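Long-range contacts in hypothetical protein (Parabacteroides merdae, PDB 4OO3), which is of unknown function but is probably an NAD-dependent oxidoreductase, joining a Rossmann-fold nucleotide-binding domain to a C-terminal oxidoreductase domain: residues V12-L17 and P33-D38; E51-I56 and E71-G76. All coordinates share one frame; numbering follows the deposited sequence.

Interaction 1. Residues V12-L17 and P33-D38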
ATOM      1  N   VAL A  12       3.819  18.687 -15.906  1.00 35.68           N
ATOM      2  CA  VAL A  12       3.058  18.275 -14.730  1.00 34.34           C
ATOM      3  C   VAL A  12       3.212  19.338 -13.656  1.00 34.80           C
ATOM      4  O   VAL A  12       4.333  19.697 -13.292  1.00 35.97           O
ATOM      5  CB  VAL A  12       3.541  16.911 -14.197  1.00 33.95           C
ATOM      6  CG1 VAL A  12       2.949  16.610 -12.823  1.00 31.97           C
ATOM      7  CG2 VAL A  12       3.197  15.810 -15.190  1.00 32.69           C
ATOM      8  N   LYS A  13       2.083  19.836 -13.159  1.00 34.39           N
ATOM      9  CA  LYS A  13       2.065  20.893 -12.154  1.00 34.47           C
ATOM     10  C   LYS A  13       1.389  20.389 -10.898  1.00 32.17           C
ATOM     11  O   LYS A  13       0.166  20.252 -10.865  1.00 32.98           O
ATOM     12  CB  LYS A  13       1.313  22.119 -12.671  1.00 37.37           C
ATOM     13  CG  LYS A  13       2.150  23.063 -13.516  1.00 42.74           C
ATOM     14  CD  LYS A  13       1.688  23.119 -14.955  1.00 48.40           C
ATOM     15  CE  LYS A  13       2.522  24.117 -15.742  1.00 54.58           C
ATOM     16  NZ  LYS A  13       1.768  24.661 -16.901  1.00 58.81           N
ATOM     17  N   LEU A  14       2.176  20.147  -9.856  1.00 31.00           N
ATOM     18  CA  LEU A  14       1.682  19.495  -8.642  1.00 31.16           C
ATOM     19  C   LEU A  14       0.919  20.419  -7.698  1.00 31.36           C
ATOM     20  O   LEU A  14       1.319  21.549  -7.454  1.00 34.42           O
ATOM     21  CB  LEU A  14       2.833  18.866  -7.845  1.00 30.50           C
ATOM     22  CG  LEU A  14       3.674  17.770  -8.490  1.00 30.29           C
ATOM     23  CD1 LEU A  14       4.648  17.210  -7.458  1.00 29.93           C
ATOM     24  CD2 LEU A  14       2.797  16.676  -9.073  1.00 29.56           C
ATOM     25  N   ILE A  15      -0.181  19.901  -7.169  1.00 32.16           N
ATOM     26  CA  ILE A  15      -0.881  20.501  -6.051  1.00 31.58           C
ATOM     27  C   ILE A  15      -0.762  19.530  -4.895  1.00 30.20           C
ATOM     28  O   ILE A  15      -1.030  18.355  -5.054  1.00 31.30           O
ATOM     29  CB  ILE A  15      -2.380  20.672  -6.338  1.00 31.58           C
ATOM     30  CG1 ILE A  15      -2.599  21.555  -7.567  1.00 32.46           C
ATOM     31  CG2 ILE A  15      -3.079  21.243  -5.113  1.00 31.87           C
ATOM     32  CD1 ILE A  15      -4.019  21.529  -8.094  1.00 34.14           C
ATOM     33  N   THR A  16      -0.376  20.013  -3.731  1.00 30.90           N
ATOM     34  CA  THR A  16      -0.345  19.155  -2.567  1.00 31.65           C
ATOM     35  C   THR A  16      -1.456  19.598  -1.640  1.00 30.60           C
ATOM     36  O   THR A  16      -1.430  20.706  -1.132  1.00 31.42           O
ATOM     37  CB  THR A  16       1.025  19.208  -1.884  1.00 34.17           C
ATOM     38  OG1 THR A  16       2.042  18.990  -2.871  1.00 32.93           O
ATOM     39  CG2 THR A  16       1.126  18.135  -0.800  1.00 35.50           C
ATOM     40  N   LEU A  17      -2.445  18.732  -1.445  1.00 30.10           N
ATOM     41  CA  LEU A  17      -3.647  19.086  -0.702  1.00 29.37           C
ATOM     42  C   LEU A  17      -3.667  18.428   0.669  1.00 29.61           C
ATOM     43  O   LEU A  17      -3.710  17.201   0.776  1.00 29.85           O
ATOM     44  CB  LEU A  17      -4.880  18.668  -1.488  1.00 29.64           C
ATOM     45  CG  LEU A  17      -6.227  18.977  -0.833  1.00 30.26           C
ATOM     46  CD1 LEU A  17      -6.451  20.473  -0.677  1.00 31.07           C
ATOM     47  CD2 LEU A  17      -7.318  18.335  -1.663  1.00 30.87           C
ATOM     48  N   PRO A  33      11.877  15.299 -14.662  1.00 40.76           N
ATOM     49  CA  PRO A  33      11.849  16.421 -15.603  1.00 42.01           C
ATOM     50  C   PRO A  33      10.441  16.889 -15.968  1.00 40.95           C
ATOM     51  O   PRO A  33      10.234  18.081 -16.192  1.00 43.99           O
ATOM     52  CB  PRO A  33      12.555  15.865 -16.849  1.00 44.93           C
ATOM     53  CG  PRO A  33      13.380  14.731 -16.364  1.00 45.11           C
ATOM     54  CD  PRO A  33      12.634  14.151 -15.194  1.00 42.47           C
ATOM     55  N   GLN A  34       9.493  15.954 -16.034  1.00 40.38           N
ATOM     56  CA  GLN A  34       8.082  16.269 -16.283  1.00 39.10           C
ATOM     57  C   GLN A  34       7.496  17.233 -15.268  1.00 37.34           C
ATOM     58  O   GLN A  34       6.564  17.969 -15.582  1.00 36.94           O
ATOM     59  CB  GLN A  34       7.227  15.002 -16.238  1.00 41.24           C
ATOM     60  CG  GLN A  34       7.044  14.292 -17.561  1.00 44.68           C
ATOM     61  CD  GLN A  34       6.285  12.994 -17.380  1.00 46.00           C
ATOM     62  OE1 GLN A  34       6.772  12.084 -16.717  1.00 50.89           O
ATOM     63  NE2 GLN A  34       5.085  12.906 -17.953  1.00 43.70           N
ATOM     64  N   VAL A  35       8.007  17.204 -14.041  1.00 36.64           N
ATOM     65  CA  VAL A  35       7.372  17.936 -12.955  1.00 37.34           C
ATOM     66  C   VAL A  35       7.966  19.331 -12.774  1.00 36.96           C
ATOM     67  O   VAL A  35       9.163  19.493 -12.501  1.00 39.33           O
ATOM     68  CB  VAL A  35       7.423  17.152 -11.633  1.00 35.13           C
ATOM     69  CG1 VAL A  35       6.658  17.902 -10.555  1.00 35.98           C
ATOM     70  CG2 VAL A  35       6.815  15.770 -11.827  1.00 35.66           C
ATOM     71  N   SER A  36       7.104  20.329 -12.935  1.00 35.46           N
ATOM     72  CA  SER A  36       7.481  21.729 -12.761  1.00 35.16           C
ATOM     73  C   SER A  36       7.972  21.942 -11.343  1.00 34.75           C
ATOM     74  O   SER A  36       7.424  21.369 -10.400  1.00 32.39           O
ATOM     75  CB  SER A  36       6.281  22.636 -13.051  1.00 34.29           C
ATOM     76  OG  SER A  36       6.352  23.840 -12.320  1.00 32.99           O
ATOM     77  N   LYS A  37       9.009  22.764 -11.197  1.00 36.56           N
ATOM     78  CA  LYS A  37       9.577  23.052  -9.880  1.00 37.39           C
ATOM     79  C   LYS A  37       8.624  23.809  -8.962  1.00 34.98           C
ATOM     80  O   LYS A  37       8.766  23.730  -7.743  1.00 33.16           O
ATOM     81  CB  LYS A  37      10.883  23.825 -10.010  1.00 41.60           C
ATOM     82  CG  LYS A  37      12.112  22.939 -10.082  1.00 47.12           C
ATOM     83  CD  LYS A  37      12.189  22.129 -11.363  1.00 51.20           C
ATOM     84  CE  LYS A  37      13.439  21.269 -11.348  1.00 56.57           C
ATOM     85  NZ  LYS A  37      13.739  20.679 -12.674  1.00 65.30           N
ATOM     86  N   ASP A  38       7.664  24.528  -9.545  1.00 34.23           N
ATOM     87  CA  ASP A  38       6.670  25.277  -8.779  1.00 34.47           C
ATOM     88  C   ASP A  38       5.572  24.330  -8.338  1.00 33.17           C
ATOM     89  O   ASP A  38       4.905  23.714  -9.166  1.00 32.92           O
ATOM     90  CB  ASP A  38       6.059  26.416  -9.610  1.00 36.19           C
ATOM     91  CG  ASP A  38       7.056  27.525  -9.926  1.00 38.47           C
ATOM     92  OD1 ASP A  38       8.020  27.732  -9.163  1.00 38.12           O
ATOM     93  OD2 ASP A  38       6.863  28.217 -10.944  1.00 41.70           O
TER
HETATM   94  O   HOH W   1       4.845  21.237  -9.985  1.00 34.31           O

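Interaction 2. Residues E51-I56 and E71-G76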
ATOM      1  N   GLU A  51       5.298  20.002   8.914  1.00 37.63           N
ATOM      2  CA  GLU A  51       6.140  18.821   8.763  1.00 37.67           C
ATOM      3  C   GLU A  51       6.358  18.469   7.299  1.00 37.05           C
ATOM      4  O   GLU A  51       7.449  18.054   6.916  1.00 39.60           O
ATOM      5  CB  GLU A  51       5.536  17.627   9.494  1.00 38.21           C
ATOM      6  CG  GLU A  51       5.562  17.773  10.998  1.00 41.17           C
ATOM      7  CD  GLU A  51       6.971  17.878  11.529  1.00 44.21           C
ATOM      8  OE1 GLU A  51       7.703  16.879  11.429  1.00 50.50           O
ATOM      9  OE2 GLU A  51       7.342  18.956  12.035  1.00 48.07           O
ATOM     10  N   HIS A  52       5.327  18.638   6.479  1.00 34.24           N
ATOM     11  CA  HIS A  52       5.470  18.385   5.056  1.00 32.52           C
ATOM     12  C   HIS A  52       6.489  19.338   4.444  1.00 34.27           C
ATOM     13  O   HIS A  52       7.365  18.913   3.688  1.00 36.25           O
ATOM     14  CB  HIS A  52       4.138  18.518   4.322  1.00 32.00           C
ATOM     15  CG  HIS A  52       4.286  18.525   2.837  1.00 30.79           C
ATOM     16  ND1 HIS A  52       4.446  17.372   2.103  1.00 29.92           N
ATOM     17  CD2 HIS A  52       4.351  19.547   1.954  1.00 32.10           C
ATOM     18  CE1 HIS A  52       4.589  17.681   0.828  1.00 31.25           C
ATOM     19  NE2 HIS A  52       4.531  18.996   0.709  1.00 32.01           N
ATOM     20  N   LEU A  53       6.370  20.625   4.769  1.00 34.49           N
ATOM     21  CA  LEU A  53       7.269  21.638   4.220  1.00 35.58           C
ATOM     22  C   LEU A  53       8.721  21.413   4.637  1.00 34.47           C
ATOM     23  O   LEU A  53       9.627  21.624   3.832  1.00 32.82           O
ATOM     24  CB  LEU A  53       6.811  23.050   4.612  1.00 37.10           C
ATOM     25  CG  LEU A  53       5.464  23.500   4.028  1.00 36.91           C
ATOM     26  CD1 LEU A  53       5.138  24.910   4.489  1.00 38.29           C
ATOM     27  CD2 LEU A  53       5.454  23.412   2.510  1.00 36.24           C
ATOM     28  N   LYS A  54       8.939  20.985   5.883  1.00 37.37           N
ATOM     29  CA  LYS A  54      10.287  20.586   6.351  1.00 39.12           C
ATOM     30  C   LYS A  54      10.913  19.500   5.486  1.00 35.87           C
ATOM     31  O   LYS A  54      12.089  19.574   5.146  1.00 37.56           O
ATOM     32  CB  LYS A  54      10.245  20.064   7.786  1.00 43.79           C
ATOM     33  CG  LYS A  54      10.226  21.132   8.863  1.00 51.45           C
ATOM     34  CD  LYS A  54      10.834  20.585  10.149  1.00 59.14           C
ATOM     35  CE  LYS A  54      10.427  21.392  11.369  1.00 65.64           C
ATOM     36  NZ  LYS A  54       9.054  21.036  11.821  1.00 67.85           N
ATOM     37  N   ARG A  55      10.126  18.485   5.144  1.00 33.05           N
ATOM     38  CA  ARG A  55      10.620  17.371   4.347  1.00 32.40           C
ATOM     39  C   ARG A  55      11.058  17.833   2.972  1.00 32.47           C
ATOM     40  O   ARG A  55      12.121  17.444   2.495  1.00 33.33           O
ATOM     41  CB  ARG A  55       9.552  16.294   4.207  1.00 33.41           C
ATOM     42  CG  ARG A  55       9.257  15.565   5.503  1.00 34.03           C
ATOM     43  CD  ARG A  55       7.978  14.762   5.412  1.00 33.75           C
ATOM     44  NE  ARG A  55       7.578  14.314   6.743  1.00 33.87           N
ATOM     45  CZ  ARG A  55       6.356  14.411   7.263  1.00 34.24           C
ATOM     46  NH1 ARG A  55       5.330  14.905   6.570  1.00 33.97           N
ATOM     47  NH2 ARG A  55       6.154  13.976   8.499  1.00 35.50           N
ATOM     48  N   ILE A  56      10.241  18.674   2.344  1.00 32.72           N
ATOM     49  CA  ILE A  56      10.579  19.226   1.028  1.00 32.85           C
ATOM     50  C   ILE A  56      11.876  20.029   1.070  1.00 34.17           C
ATOM     51  O   ILE A  56      12.710  19.915   0.173  1.00 34.35           O
ATOM     52  CB  ILE A  56       9.489  20.164   0.478  1.00 31.18           C
ATOM     53  CG1 ILE A  56       8.138  19.446   0.359  1.00 30.33           C
ATOM     54  CG2 ILE A  56       9.922  20.725  -0.874  1.00 31.51           C
ATOM     55  CD1 ILE A  56       8.134  18.226  -0.543  1.00 30.45           C
ATOM     56  N   GLU A  71       7.910  25.851  -3.203  1.00 32.84           N
ATOM     57  CA  GLU A  71       6.629  25.588  -2.571  1.00 32.27           C
ATOM     58  C   GLU A  71       5.851  26.892  -2.399  1.00 32.97           C
ATOM     59  O   GLU A  71       6.177  27.719  -1.554  1.00 33.19           O
ATOM     60  CB  GLU A  71       6.842  24.888  -1.228  1.00 33.06           C
ATOM     61  CG  GLU A  71       7.606  23.574  -1.331  1.00 32.84           C
ATOM     62  CD  GLU A  71       6.775  22.452  -1.914  1.00 33.10           C
ATOM     63  OE1 GLU A  71       5.708  22.142  -1.347  1.00 33.28           O
ATOM     64  OE2 GLU A  71       7.203  21.858  -2.925  1.00 33.85           O
ATOM     65  N   ILE A  72       4.838  27.077  -3.239  1.00 33.34           N
ATOM     66  CA  ILE A  72       3.953  28.224  -3.143  1.00 34.15           C
ATOM     67  C   ILE A  72       2.796  27.829  -2.239  1.00 32.79           C
ATOM     68  O   ILE A  72       1.891  27.118  -2.657  1.00 31.85           O
ATOM     69  CB  ILE A  72       3.434  28.647  -4.526  1.00 36.10           C
ATOM     70  CG1 ILE A  72       4.612  28.951  -5.461  1.00 38.21           C
ATOM     71  CG2 ILE A  72       2.535  29.864  -4.394  1.00 36.97           C
ATOM     72  CD1 ILE A  72       4.269  28.891  -6.932  1.00 38.84           C
ATOM     73  N   VAL A  73       2.833  28.305  -1.003  1.00 32.64           N
ATOM     74  CA  VAL A  73       1.983  27.782   0.061  1.00 32.37           C
ATOM     75  C   VAL A  73       0.790  28.682   0.355  1.00 33.15           C
ATOM     76  O   VAL A  73       0.917  29.901   0.399  1.00 33.28           O
ATOM     77  CB  VAL A  73       2.794  27.612   1.359  1.00 32.31           C
ATOM     78  CG1 VAL A  73       1.911  27.086   2.490  1.00 32.94           C
ATOM     79  CG2 VAL A  73       3.994  26.699   1.117  1.00 31.77           C
ATOM     80  N   TYR A  74      -0.366  28.056   0.544  1.00 33.40           N
ATOM     81  CA  TYR A  74      -1.539  28.717   1.088  1.00 33.03           C
ATOM     82  C   TYR A  74      -2.062  27.930   2.281  1.00 32.85           C
ATOM     83  O   TYR A  74      -2.435  26.753   2.144  1.00 29.85           O
ATOM     84  CB  TYR A  74      -2.660  28.816   0.065  1.00 34.04           C
ATOM     85  CG  TYR A  74      -3.847  29.521   0.660  1.00 35.86           C
ATOM     86  CD1 TYR A  74      -3.940  30.909   0.619  1.00 37.60           C
ATOM     87  CD2 TYR A  74      -4.850  28.809   1.322  1.00 35.71           C
ATOM     88  CE1 TYR A  74      -5.016  31.567   1.184  1.00 39.98           C
ATOM     89  CE2 TYR A  74      -5.926  29.458   1.891  1.00 37.54           C
ATOM     90  CZ  TYR A  74      -6.002  30.836   1.820  1.00 39.42           C
ATOM     91  OH  TYR A  74      -7.057  31.497   2.382  1.00 41.67           O
ATOM     92  N   THR A  75      -2.104  28.572   3.446  1.00 33.10           N
ATOM     93  CA  THR A  75      -2.713  27.948   4.613  1.00 33.38           C
ATOM     94  C   THR A  75      -3.880  28.791   5.104  1.00 35.14           C
ATOM     95  O   THR A  75      -3.800  30.012   5.151  1.00 39.12           O
ATOM     96  CB  THR A  75      -1.686  27.680   5.737  1.00 33.41           C
ATOM     97  OG1 THR A  75      -1.039  28.898   6.121  1.00 35.80           O
ATOM     98  CG2 THR A  75      -0.636  26.688   5.268  1.00 32.87           C
ATOM     99  N   GLY A  76      -4.970  28.121   5.446  1.00 35.94           N
ATOM    100  CA  GLY A  76      -6.189  28.773   5.906  1.00 38.06           C
ATOM    101  C   GLY A  76      -7.320  27.765   6.010  1.00 37.69           C
ATOM    102  O   GLY A  76      -7.230  26.671   5.456  1.00 35.83           O
TER
HETATM  103  O   HOH W   2       4.380  19.843  -1.862  1.00 25.48           O

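Interaction 1. Residues V12-L17 and P33-D38
Val12 and Val35 form a single parallel beta bridge with their CA atoms 4.7 Å apart, Val12 giving its amide N to Gln34 O at 2.9 Å and receiving Ser36 N on its own carbonyl O at 2.9 Å. Val35 carries the apolar side of the contact with both methyls. Its CG1, anti to the backbone N (chi1 -176°), reaches the branch point of Leu14, with CG1 to Leu14 CG at 3.6 Å, and the two side chains cross at about a right angle. The other methyl turns to Val12, whose CG1 lies 4.1 Å from Val35 CG2. In the Rossmann domain the bridge joins the 12-17 segment, which carries strand 14-17, first in the chain and central in the parallel sheet, to the 33-38 segment, which leads into the neighbouring strand 38-43. Leu407 of helix 395-412 touches both Val12 and Val35, and Gln34 NE2 is hydrogen-bonded to Glu11 OE2 and to the carbonyl O of Leu407. Beyond the bridge, a water mediates between the two backbones: it accepts from Leu14 N at 2.9 Å and donates to Ser36 O at 2.6 Å and also to Asp38 O, so three main-chain polar groups share one solvent molecule. The hydroxyl of Ser36, anti to its backbone N (chi1 151°), accepts from Asp38 N with OG and N 3.1 Å apart, an ST turn that ties down the bend, while Ser36 CB brushes Lys13 CG.

Interaction 2. Residues E51-I56 and E71-G76
His52 and Glu71 meet through a water, which lies 2.7 Å from His52 NE2, in the plane of the ring at its edge, and donates to Glu71 OE1 at 2.7 Å. His52 NE2 and Glu71 OE1 are themselves 3.9 Å apart, and ring and carboxylate planes stand 59° apart. Ile56 lies across the glutamate at about a right angle, its CG2 being 3.6 Å from Glu71 OE2 and 3.7 Å from Glu71 CG. Further along the strand, Leu53 and Val73 approach tip to tip, with CD2 of Leu53 3.9 Å from CG2 of Val73. Helix 47-61 and strand 70-75 belong to a beta-alpha-beta unit of the Rossmann domain that starts with strand 38-43; their short segments run antiparallel at 173°, with axes 11.1 Å apart. An alanine at Glu71 would probably leave the water without its carboxylate acceptor and strip cover from the Ile56 CG2 methyl. A bend at chi2 (-74°) turns the glutamate CD to lie against Ile56; the side chain also touches Val39 and Val41 of the adjoining strand. On the helix side, Pro19, Ala24 and Ala25 touch the His52 side chain, while Gln28 and Trp69 touch Ile56.

Interactions 1 and 2 illustrate how successive parts of a Rossmann sheet are joined: the first links the segment carrying central strand 14-17 to the lead into strand 38-43, and the second packs the following helix on strand 70-75, at the sheet's edge within this chain. They come in series along the sequence, yet their centres are only about 14 Å apart and they touch twice. Thr16 CG2 packs 3.8 Å from His52 NE2, so the histidine of interaction 2 also borders the strand of interaction 1. Elsewhere Asp38 CB lies 4.1 Å from Ile72 CD1, while Asp38 OD1 is hydrogen-bonded to Asn70 ND2 just before the 71-76 segment.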